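Local coordinates for MaoC family protein (Mycobacterium tuberculosis H37Rv, PDB 3KHP), which probably catalyses the reversible dehydration of (3R)-hydroxyacyl thioesters to enoyl thioesters, using a double hot-dog fold of the MaoC and hydratase 2 type, at residues 45-50 against 199-204; 71-76 against 110-115; 180-185 against 282-287. All coordinates share one frame; numbering follows the deposited sequence.

Contact 1: residues 45-50 against 199-204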
loop_
_atom_site.group_PDB
_atom_site.type_symbol
_atom_site.label_atom_id
_atom_site.label_comp_id
_atom_site.label_asym_id
_atom_site.label_seq_id
_atom_site.Cartn_x
_atom_site.Cartn_y
_atom_site.Cartn_z
ATOM N N THR A 45 -6.783 -6.532 1.541
ATOM C CA THR A 45 -6.949 -7.115 0.202
ATOM C C THR A 45 -7.012 -5.975 -0.802
ATOM O O THR A 45 -6.517 -6.092 -1.901
ATOM C CB THR A 45 -8.166 -8.041 0.107
ATOM O OG1 THR A 45 -9.256 -7.492 0.854
ATOM C CG2 THR A 45 -7.854 -9.461 0.656
ATOM N N LEU A 46 -7.581 -4.848 -0.377
ATOM C CA LEU A 46 -7.539 -3.633 -1.157
ATOM C C LEU A 46 -6.083 -3.171 -1.330
ATOM O O LEU A 46 -5.640 -2.907 -2.449
ATOM C CB LEU A 46 -8.362 -2.524 -0.468
ATOM C CG LEU A 46 -9.890 -2.740 -0.441
ATOM C CD1 LEU A 46 -10.540 -1.816 0.548
ATOM C CD2 LEU A 46 -10.526 -2.650 -1.844
ATOM N N LEU A 47 -5.350 -3.083 -0.219
ATOM C CA LEU A 47 -3.958 -2.638 -0.269
ATOM C C LEU A 47 -3.095 -3.517 -1.164
ATOM O O LEU A 47 -2.178 -3.017 -1.844
ATOM C CB LEU A 47 -3.361 -2.601 1.150
ATOM C CG LEU A 47 -1.943 -2.051 1.256
ATOM C CD1 LEU A 47 -1.784 -0.745 0.513
ATOM C CD2 LEU A 47 -1.527 -1.875 2.735
ATOM N N TYR A 48 -3.383 -4.820 -1.149
ATOM C CA TYR A 48 -2.637 -5.799 -1.959
ATOM C C TYR A 48 -2.939 -5.510 -3.415
ATOM O O TYR A 48 -2.027 -5.445 -4.232
ATOM C CB TYR A 48 -3.036 -7.247 -1.601
ATOM C CG TYR A 48 -2.456 -8.274 -2.557
ATOM C CD1 TYR A 48 -1.170 -8.770 -2.378
ATOM C CD2 TYR A 48 -3.176 -8.746 -3.624
ATOM C CE1 TYR A 48 -0.600 -9.646 -3.283
ATOM C CE2 TYR A 48 -2.611 -9.655 -4.521
ATOM C CZ TYR A 48 -1.337 -10.117 -4.320
ATOM O OH TYR A 48 -0.785 -11.024 -5.170
ATOM N N ALA A 49 -4.222 -5.395 -3.751
ATOM C CA ALA A 49 -4.619 -5.066 -5.121
ATOM C C ALA A 49 -3.852 -3.834 -5.651
ATOM O O ALA A 49 -3.317 -3.871 -6.732
ATOM C CB ALA A 49 -6.148 -4.812 -5.214
ATOM N N ILE A 50 -3.835 -2.735 -4.907
ATOM C CA ILE A 50 -3.119 -1.529 -5.364
ATOM C C ILE A 50 -1.639 -1.868 -5.444
ATOM O O ILE A 50 -0.985 -1.466 -6.360
ATOM C CB ILE A 50 -3.349 -0.345 -4.425
ATOM C CG1 ILE A 50 -4.805 0.135 -4.521
ATOM C CG2 ILE A 50 -2.404 0.805 -4.738
ATOM C CD1 ILE A 50 -5.276 0.927 -3.236
ATOM N N ALA A 199 7.010 -0.657 -5.391
ATOM C CA ALA A 199 7.484 -1.525 -4.349
ATOM C C ALA A 199 7.184 -0.962 -2.954
ATOM O O ALA A 199 6.954 -1.717 -2.005
ATOM C CB ALA A 199 8.973 -1.820 -4.539
ATOM N N LEU A 200 7.181 0.372 -2.842
ATOM C CA LEU A 200 6.849 1.034 -1.588
ATOM C C LEU A 200 5.448 0.777 -1.123
ATOM O O LEU A 200 5.215 0.773 0.089
ATOM C CB LEU A 200 7.093 2.557 -1.638
ATOM C CG LEU A 200 8.490 3.097 -1.982
ATOM C CD1 LEU A 200 8.531 4.582 -2.011
ATOM C CD2 LEU A 200 9.569 2.560 -1.104
ATOM N N ILE A 201 4.490 0.555 -2.031
ATOM C CA ILE A 201 3.155 0.159 -1.571
ATOM C C ILE A 201 3.098 -1.365 -1.456
ATOM O O ILE A 201 2.457 -1.914 -0.554
ATOM C CB ILE A 201 2.017 0.546 -2.473
ATOM C CG1 ILE A 201 2.408 1.570 -3.546
ATOM C CG2 ILE A 201 0.832 1.007 -1.620
ATOM C CD1 ILE A 201 3.375 2.933 -3.141
ATOM N N TYR A 202 3.695 -2.052 -2.415
ATOM C CA TYR A 202 3.611 -3.513 -2.405
ATOM C C TYR A 202 4.196 -4.141 -1.108
ATOM O O TYR A 202 3.651 -5.140 -0.584
ATOM C CB TYR A 202 4.244 -4.167 -3.655
ATOM C CG TYR A 202 4.076 -5.647 -3.541
ATOM C CD1 TYR A 202 2.860 -6.252 -3.864
ATOM C CD2 TYR A 202 5.068 -6.436 -2.998
ATOM C CE1 TYR A 202 2.677 -7.582 -3.712
ATOM C CE2 TYR A 202 4.887 -7.780 -2.831
ATOM C CZ TYR A 202 3.680 -8.346 -3.180
ATOM O OH TYR A 202 3.456 -9.684 -2.995
ATOM N N ARG A 203 5.222 -3.499 -0.553
ATOM C CA ARG A 203 5.895 -3.967 0.671
ATOM C C ARG A 203 5.016 -3.863 1.905
ATOM O O ARG A 203 5.337 -4.453 2.966
ATOM C CB ARG A 203 7.257 -3.219 0.871
ATOM C CG ARG A 203 7.199 -1.738 1.181
ATOM C CD ARG A 203 8.549 -1.023 0.981
ATOM N NE ARG A 203 9.557 -1.536 1.900
ATOM C CZ ARG A 203 9.614 -1.253 3.206
ATOM N NH1 ARG A 203 8.735 -0.449 3.764
ATOM N NH2 ARG A 203 10.549 -1.819 3.972
ATOM N N LEU A 204 3.911 -3.119 1.796
ATOM C CA LEU A 204 3.011 -2.996 2.911
ATOM C C LEU A 204 1.997 -4.124 2.887
ATOM O O LEU A 204 1.115 -4.173 3.715
ATOM C CB LEU A 204 2.341 -1.633 2.930
ATOM C CG LEU A 204 3.314 -0.453 2.999
ATOM C CD1 LEU A 204 2.546 0.885 3.121
ATOM C CD2 LEU A 204 4.311 -0.611 4.166
HETATM O O HOH W 1 0.492 -3.863 -1.061
HETATM O O HOH W 2 1.882 -11.142 -4.850
#
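Two short helices that probably correspond in the two halves of a double hot-dog fold meet here, 42-51 from the N-terminal half and 198-202 from the MaoC-like half, with Leu47 and Tyr48 answered by Ile201 and Tyr202. The second helix leads into a sequence that resembles the hydratase 2 signature, so the contact probably borders the active-site region. Leu47 does most of the apolar work. Its CG stands anti to the backbone N (chi1 -175°), which sends the fork across to the partner helix: CD1 packs on Ile201 CG2 at 3.8 Å, while CD2 lies against the backbone of Leu204, 3.6 Å from its O. That same Leu204 O accepts a hydrogen bond from Arg43 NE of the second subunit, so the dimer closes over this end. Between the helices a water sits 2.9 Å from Leu47 O and 2.8 Å from Ile201 O and can donate to either, though it has more acceptors in reach than protons. The tyrosines run side by side and point the same way, Tyr48 CE1 coming within 3.9 Å of Tyr202 CE1 at the edge of the Tyr202 ring. Tyr48 OH is hydrogen-bonded to Thr76 OG1 as well. A second water joins the hydroxyls, in the plane of the Tyr48 ring, 2.7 Å from Tyr48 OH and 2.8 Å from Tyr202 OH.

Contact 2: residues 71-76 against 110-115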
loop_
_atom_site.group_PDB
_atom_site.type_symbol
_atom_site.label_atom_id
_atom_site.label_comp_id
_atom_site.label_asym_id
_atom_site.label_seq_id
_atom_site.Cartn_x
_atom_site.Cartn_y
_atom_site.Cartn_z
ATOM N N GLN A 71 -16.634 -6.300 -3.812
ATOM C CA GLN A 71 -15.192 -6.510 -3.845
ATOM C C GLN A 71 -14.879 -7.950 -4.232
ATOM O O GLN A 71 -15.484 -8.887 -3.705
ATOM C CB GLN A 71 -14.547 -6.198 -2.489
ATOM C CG GLN A 71 -13.029 -6.078 -2.604
ATOM C CD GLN A 71 -12.399 -5.932 -1.288
ATOM O OE1 GLN A 71 -13.049 -5.501 -0.333
ATOM N NE2 GLN A 71 -11.115 -6.269 -1.196
ATOM N N GLN A 72 -13.971 -8.104 -5.181
ATOM C CA GLN A 72 -13.284 -9.355 -5.452
ATOM C C GLN A 72 -11.803 -9.284 -4.957
ATOM O O GLN A 72 -11.205 -8.207 -4.902
ATOM C CB GLN A 72 -13.266 -9.616 -6.957
ATOM C CG GLN A 72 -14.629 -9.771 -7.574
ATOM C CD GLN A 72 -14.559 -10.184 -9.018
ATOM O OE1 GLN A 72 -14.010 -11.229 -9.337
ATOM N NE2 GLN A 72 -15.125 -9.366 -9.906
ATOM N N VAL A 73 -11.229 -10.445 -4.633
ATOM C CA VAL A 73 -9.861 -10.569 -4.125
ATOM C C VAL A 73 -9.018 -11.251 -5.171
ATOM O O VAL A 73 -9.404 -12.266 -5.727
ATOM C CB VAL A 73 -9.841 -11.372 -2.821
ATOM C CG1 VAL A 73 -8.392 -11.553 -2.323
ATOM C CG2 VAL A 73 -10.658 -10.651 -1.787
ATOM N N LEU A 74 -7.865 -10.698 -5.492
ATOM C CA LEU A 74 -7.053 -11.381 -6.496
ATOM C C LEU A 74 -6.590 -12.749 -5.981
ATOM O O LEU A 74 -6.317 -12.930 -4.779
ATOM C CB LEU A 74 -5.882 -10.532 -6.927
ATOM C CG LEU A 74 -6.272 -9.246 -7.637
ATOM C CD1 LEU A 74 -5.120 -8.272 -7.631
ATOM C CD2 LEU A 74 -6.772 -9.538 -8.999
ATOM N N PRO A 75 -6.566 -13.753 -6.862
ATOM C CA PRO A 75 -6.254 -15.098 -6.341
ATOM C C PRO A 75 -4.788 -15.204 -5.944
ATOM O O PRO A 75 -4.458 -15.985 -5.053
ATOM C CB PRO A 75 -6.615 -16.042 -7.498
ATOM C CG PRO A 75 -6.618 -15.191 -8.713
ATOM C CD PRO A 75 -7.065 -13.803 -8.241
ATOM N N THR A 76 -3.932 -14.386 -6.540
ATOM C CA THR A 76 -2.541 -14.352 -6.114
ATOM C C THR A 76 -2.379 -13.846 -4.696
ATOM O O THR A 76 -1.281 -13.959 -4.129
ATOM C CB THR A 76 -1.654 -13.502 -6.991
ATOM O OG1 THR A 76 -2.078 -12.145 -6.925
ATOM C CG2 THR A 76 -1.623 -14.027 -8.408
ATOM N N ALA A 110 -11.829 -22.096 -3.494
ATOM C CA ALA A 110 -12.940 -21.185 -3.301
ATOM C C ALA A 110 -12.431 -19.752 -3.508
ATOM O O ALA A 110 -11.230 -19.501 -3.531
ATOM C CB ALA A 110 -13.534 -21.355 -1.891
ATOM N N PRO A 111 -13.342 -18.807 -3.680
ATOM C CA PRO A 111 -12.886 -17.414 -3.705
ATOM C C PRO A 111 -12.312 -17.013 -2.356
ATOM O O PRO A 111 -12.756 -17.512 -1.336
ATOM C CB PRO A 111 -14.168 -16.615 -3.984
ATOM C CG PRO A 111 -15.219 -17.650 -4.457
ATOM C CD PRO A 111 -14.805 -18.953 -3.847
ATOM N N LEU A 112 -11.354 -16.100 -2.345
ATOM C CA LEU A 112 -10.834 -15.625 -1.085
ATOM C C LEU A 112 -11.764 -14.489 -0.750
ATOM O O LEU A 112 -12.057 -13.680 -1.627
ATOM C CB LEU A 112 -9.376 -15.167 -1.200
ATOM C CG LEU A 112 -8.300 -16.214 -1.525
ATOM C CD1 LEU A 112 -7.023 -15.561 -2.030
ATOM C CD2 LEU A 112 -8.007 -17.014 -0.251
ATOM N N PRO A 113 -12.275 -14.442 0.492
ATOM C CA PRO A 113 -13.133 -13.325 0.863
ATOM C C PRO A 113 -12.326 -12.063 1.180
ATOM O O PRO A 113 -11.129 -12.145 1.606
ATOM C CB PRO A 113 -13.823 -13.842 2.134
ATOM C CG PRO A 113 -12.749 -14.718 2.785
ATOM C CD PRO A 113 -12.011 -15.339 1.634
ATOM N N ALA A 114 -12.964 -10.916 0.987
ATOM C CA ALA A 114 -12.326 -9.621 1.191
ATOM C C ALA A 114 -11.713 -9.509 2.567
ATOM O O ALA A 114 -10.685 -8.859 2.731
ATOM C CB ALA A 114 -13.351 -8.437 0.955
ATOM N N ALA A 115 -12.409 -10.075 3.543
ATOM C CA ALA A 115 -11.988 -10.173 4.934
ATOM C C ALA A 115 -12.184 -11.625 5.362
ATOM O O ALA A 115 -13.209 -12.225 5.027
ATOM C CB ALA A 115 -12.835 -9.291 5.832
HETATM O O HOH W 3 -12.952 -13.180 -4.936
HETATM O O HOH W 4 -10.580 -14.777 -4.813
#
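Val73 and Ala114 bring two irregular chain segments to 5.9 Å between CA atoms, and waters rather than direct backbone bonds join them nearby. One water accepts from Leu112 N and donates to Val73 O, both at 2.9 Å; the other accepts from Val73 N and reaches Leu112 O only weakly. Val73 carries most of the direct packing, its two methyls splitting the work. CG1, set anti to the backbone N (chi1 178°), meets Leu112 CB at 3.9 Å, the two side chains crossing at about a right angle. CG2 turns to the backbone instead, 3.3 Å from Leu112 O and 3.6 Å from Ala114 CA. Leu112 sends CD1 on to the carbonyls of Leu74 and Pro75, 3.9 Å from Leu74 O. At the other end the extended Gln71 side chain lays its amide against the Ala114 methyl, OE1 lying 3.2 Å from Ala114 CB, while NE2 makes a weak hydrogen bond to Thr45 OG1 of helix 42-51. The result is loop-to-loop packing in the N-terminal hydratase 2 half of the double hot-dog fold, where the connection between strands 103-108 and 116-129 is joined through water to the approach to helix 78-81.

Contact 3: residues 180-185 against 282-287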
loop_
_atom_site.group_PDB
_atom_site.type_symbol
_atom_site.label_atom_id
_atom_site.label_comp_id
_atom_site.label_asym_id
_atom_site.label_seq_id
_atom_site.Cartn_x
_atom_site.Cartn_y
_atom_site.Cartn_z
ATOM N N GLU A 180 4.575 -26.931 -22.300
ATOM C CA GLU A 180 4.705 -26.858 -23.755
ATOM C C GLU A 180 4.120 -25.514 -24.208
ATOM O O GLU A 180 2.971 -25.181 -23.883
ATOM C CB GLU A 180 3.925 -28.031 -24.401
ATOM C CG GLU A 180 4.161 -28.307 -25.918
ATOM C CD GLU A 180 2.944 -28.965 -26.648
ATOM O OE1 GLU A 180 2.875 -28.883 -27.899
ATOM O OE2 GLU A 180 2.053 -29.559 -25.991
ATOM N N PHE A 181 4.930 -24.747 -24.925
ATOM C CA PHE A 181 4.496 -23.507 -25.522
ATOM C C PHE A 181 4.288 -23.757 -26.992
ATOM O O PHE A 181 5.242 -24.072 -27.690
ATOM C CB PHE A 181 5.530 -22.393 -25.322
ATOM C CG PHE A 181 5.454 -21.765 -23.964
ATOM C CD1 PHE A 181 4.623 -20.674 -23.731
ATOM C CD2 PHE A 181 6.167 -22.298 -22.898
ATOM C CE1 PHE A 181 4.539 -20.107 -22.470
ATOM C CE2 PHE A 181 6.076 -21.729 -21.647
ATOM C CZ PHE A 181 5.252 -20.637 -21.434
ATOM N N PRO A 182 3.041 -23.613 -27.465
ATOM C CA PRO A 182 2.725 -23.799 -28.873
ATOM C C PRO A 182 3.623 -22.980 -29.757
ATOM O O PRO A 182 4.026 -21.876 -29.373
ATOM C CB PRO A 182 1.291 -23.286 -28.983
ATOM C CG PRO A 182 0.718 -23.472 -27.628
ATOM C CD PRO A 182 1.850 -23.253 -26.678
ATOM N N ASP A 183 3.932 -23.522 -30.933
ATOM C CA ASP A 183 4.750 -22.811 -31.900
ATOM C C ASP A 183 3.838 -21.969 -32.784
ATOM O O ASP A 183 3.499 -22.353 -33.927
ATOM C CB ASP A 183 5.595 -23.770 -32.741
ATOM C CG ASP A 183 6.450 -23.046 -33.767
ATOM O OD1 ASP A 183 6.882 -21.899 -33.519
ATOM O OD2 ASP A 183 6.690 -23.632 -34.846
ATOM N N ARG A 184 3.441 -20.824 -32.227
ATOM C CA ARG A 184 2.662 -19.792 -32.923
ATOM C C ARG A 184 2.702 -18.503 -32.118
ATOM O O ARG A 184 3.306 -18.445 -31.037
ATOM C CB ARG A 184 1.208 -20.229 -33.137
ATOM C CG ARG A 184 0.427 -20.439 -31.864
ATOM C CD ARG A 184 -0.831 -21.237 -32.146
ATOM N NE ARG A 184 -1.423 -21.781 -30.925
ATOM C CZ ARG A 184 -2.142 -21.064 -30.071
ATOM N NH1 ARG A 184 -2.651 -21.614 -28.974
ATOM N NH2 ARG A 184 -2.340 -19.782 -30.308
ATOM N N HIS A 185 2.067 -17.469 -32.652
ATOM C CA HIS A 185 1.987 -16.197 -31.957
ATOM C C HIS A 185 1.066 -16.360 -30.754
ATOM O O HIS A 185 0.127 -17.141 -30.795
ATOM C CB HIS A 185 1.445 -15.090 -32.869
ATOM C CG HIS A 185 2.414 -14.634 -33.910
ATOM N ND1 HIS A 185 2.015 -13.976 -35.057
ATOM C CD2 HIS A 185 3.764 -14.745 -33.990
ATOM C CE1 HIS A 185 3.079 -13.687 -35.785
ATOM N NE2 HIS A 185 4.153 -14.144 -35.160
ATOM N N ARG A 282 -7.296 -24.218 -19.826
ATOM C CA ARG A 282 -5.867 -24.269 -19.602
ATOM C C ARG A 282 -5.167 -23.306 -20.501
ATOM O O ARG A 282 -5.544 -23.136 -21.658
ATOM C CB ARG A 282 -5.271 -25.645 -19.922
ATOM C CG ARG A 282 -5.840 -26.815 -19.165
ATOM C CD ARG A 282 -4.984 -27.174 -17.992
ATOM N NE ARG A 282 -5.436 -28.406 -17.317
ATOM C CZ ARG A 282 -6.544 -28.508 -16.577
ATOM N NH1 ARG A 282 -7.355 -27.467 -16.399
ATOM N NH2 ARG A 282 -6.846 -29.665 -16.007
ATOM N N ALA A 283 -4.099 -22.714 -19.997
ATOM C CA ALA A 283 -3.294 -21.862 -20.834
ATOM C C ALA A 283 -1.871 -21.857 -20.319
ATOM O O ALA A 283 -1.624 -22.293 -19.197
ATOM C CB ALA A 283 -3.866 -20.446 -20.841
ATOM N N VAL A 284 -0.962 -21.330 -21.139
ATOM C CA VAL A 284 0.401 -21.118 -20.737
ATOM C C VAL A 284 0.755 -19.676 -20.997
ATOM O O VAL A 284 0.091 -19.021 -21.796
ATOM C CB VAL A 284 1.395 -22.085 -21.462
ATOM C CG1 VAL A 284 1.124 -23.516 -21.038
ATOM C CG2 VAL A 284 1.329 -21.937 -22.992
ATOM N N PHE A 285 1.789 -19.177 -20.327
ATOM C CA PHE A 285 2.179 -17.782 -20.491
ATOM C C PHE A 285 3.614 -17.451 -20.134
ATOM O O PHE A 285 4.307 -18.204 -19.473
ATOM C CB PHE A 285 1.238 -16.862 -19.678
ATOM C CG PHE A 285 1.488 -16.896 -18.190
ATOM C CD1 PHE A 285 2.317 -15.951 -17.593
ATOM C CD2 PHE A 285 0.933 -17.886 -17.395
ATOM C CE1 PHE A 285 2.555 -15.972 -16.217
ATOM C CE2 PHE A 285 1.172 -17.921 -16.036
ATOM C CZ PHE A 285 1.986 -16.965 -15.437
ATOM N N ARG A 286 4.040 -16.283 -20.585
ATOM C CA ARG A 286 5.226 -15.638 -20.071
ATOM C C ARG A 286 4.907 -14.200 -19.786
ATOM O O ARG A 286 3.997 -13.632 -20.382
ATOM C CB ARG A 286 6.357 -15.654 -21.080
ATOM C CG ARG A 286 6.870 -17.004 -21.401
ATOM C CD ARG A 286 8.206 -16.927 -22.180
ATOM N NE ARG A 286 7.991 -17.134 -23.596
ATOM C CZ ARG A 286 8.096 -18.301 -24.234
ATOM N NH1 ARG A 286 8.441 -19.420 -23.607
ATOM N NH2 ARG A 286 7.849 -18.337 -25.530
ATOM N N THR A 287 5.706 -13.610 -18.901
ATOM C CA THR A 287 5.733 -12.164 -18.739
ATOM C C THR A 287 7.118 -11.647 -19.100
ATOM O O THR A 287 8.091 -12.259 -18.731
ATOM C CB THR A 287 5.333 -11.812 -17.333
ATOM O OG1 THR A 287 4.054 -12.414 -17.079
ATOM C CG2 THR A 287 5.243 -10.316 -17.157
#
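Phe181 lies across strand 282-289, packed between Val284 and Arg286, two residues that project from the same face of the strand. Its CB sits back on the loop, and with chi1 at -80° CG stands beside the backbone N, which lets the ring reach in over the strand. From CG outward each atom finds a neighbour. CG and CD2 lie under the guanidinium, CD2 being 3.7 Å from Arg286 NH1, and CE2 stays beneath the same nitrogen. Along the other edge, CD1 touches Val284 CG2 at 3.6 Å. CE1 comes up to the backbone N and O of Phe285, and at the tip CZ turns the ring edge to Phe285 O, 3.3 Å away and near the ring plane.

The two faces are used differently. Over one, the Arg286 guanidinium stacks at a tilt of 27°, with CZ of Arg286 4.3 Å from the Phe181 centroid and only 11° off the ring normal; a bend at chi3 of Arg286 folds the charged group back over the ring. Over the opposite face Val284 CB makes a CH-pi contact, 4.2 Å from the centroid. Pro182 CD adds a tip-to-tip touch on Val284 CG2 at 3.9 Å, and Trp276 of the adjoining strand 271-279 packs edge-to-face with the Phe181 ring. The side chain of Phe285 points through to the other side of the sheet, against helix 231-245, so the loop covers the sheet face away from that helix. Arg286 NH1 also has a long, weak ion pair with Asp302. With that carboxylate distant, the electron-rich ring face probably does much to steady the guanidinium charge, while Val284 on the opposite face and the Phe285 carbonyl at the ring's edge probably help to fix how the ring is turned.

In the fold
Contacts 1 and 2 are neighbours around helix 42-51, their centres 15 Å apart, and they touch directly: Thr45 OG1 bonds to Ala114 O, and Thr45 CG2 packs on Val73 CG1. Along the chain, contact 2 is nested within the long loop that contact 1 closes. Contact 3 follows contact 2 in series and crosses contact 1, and its centre lies 29 Å from that of contact 1 and 26 Å from that of contact 2. Its strand 282-289 belongs to the same antiparallel sheet as strands 103-108 and 116-129, which flank the second loop of contact 2. Contact 1 thus joins the two hot-dog halves, whereas contacts 2 and 3 each tie loops down within one of them.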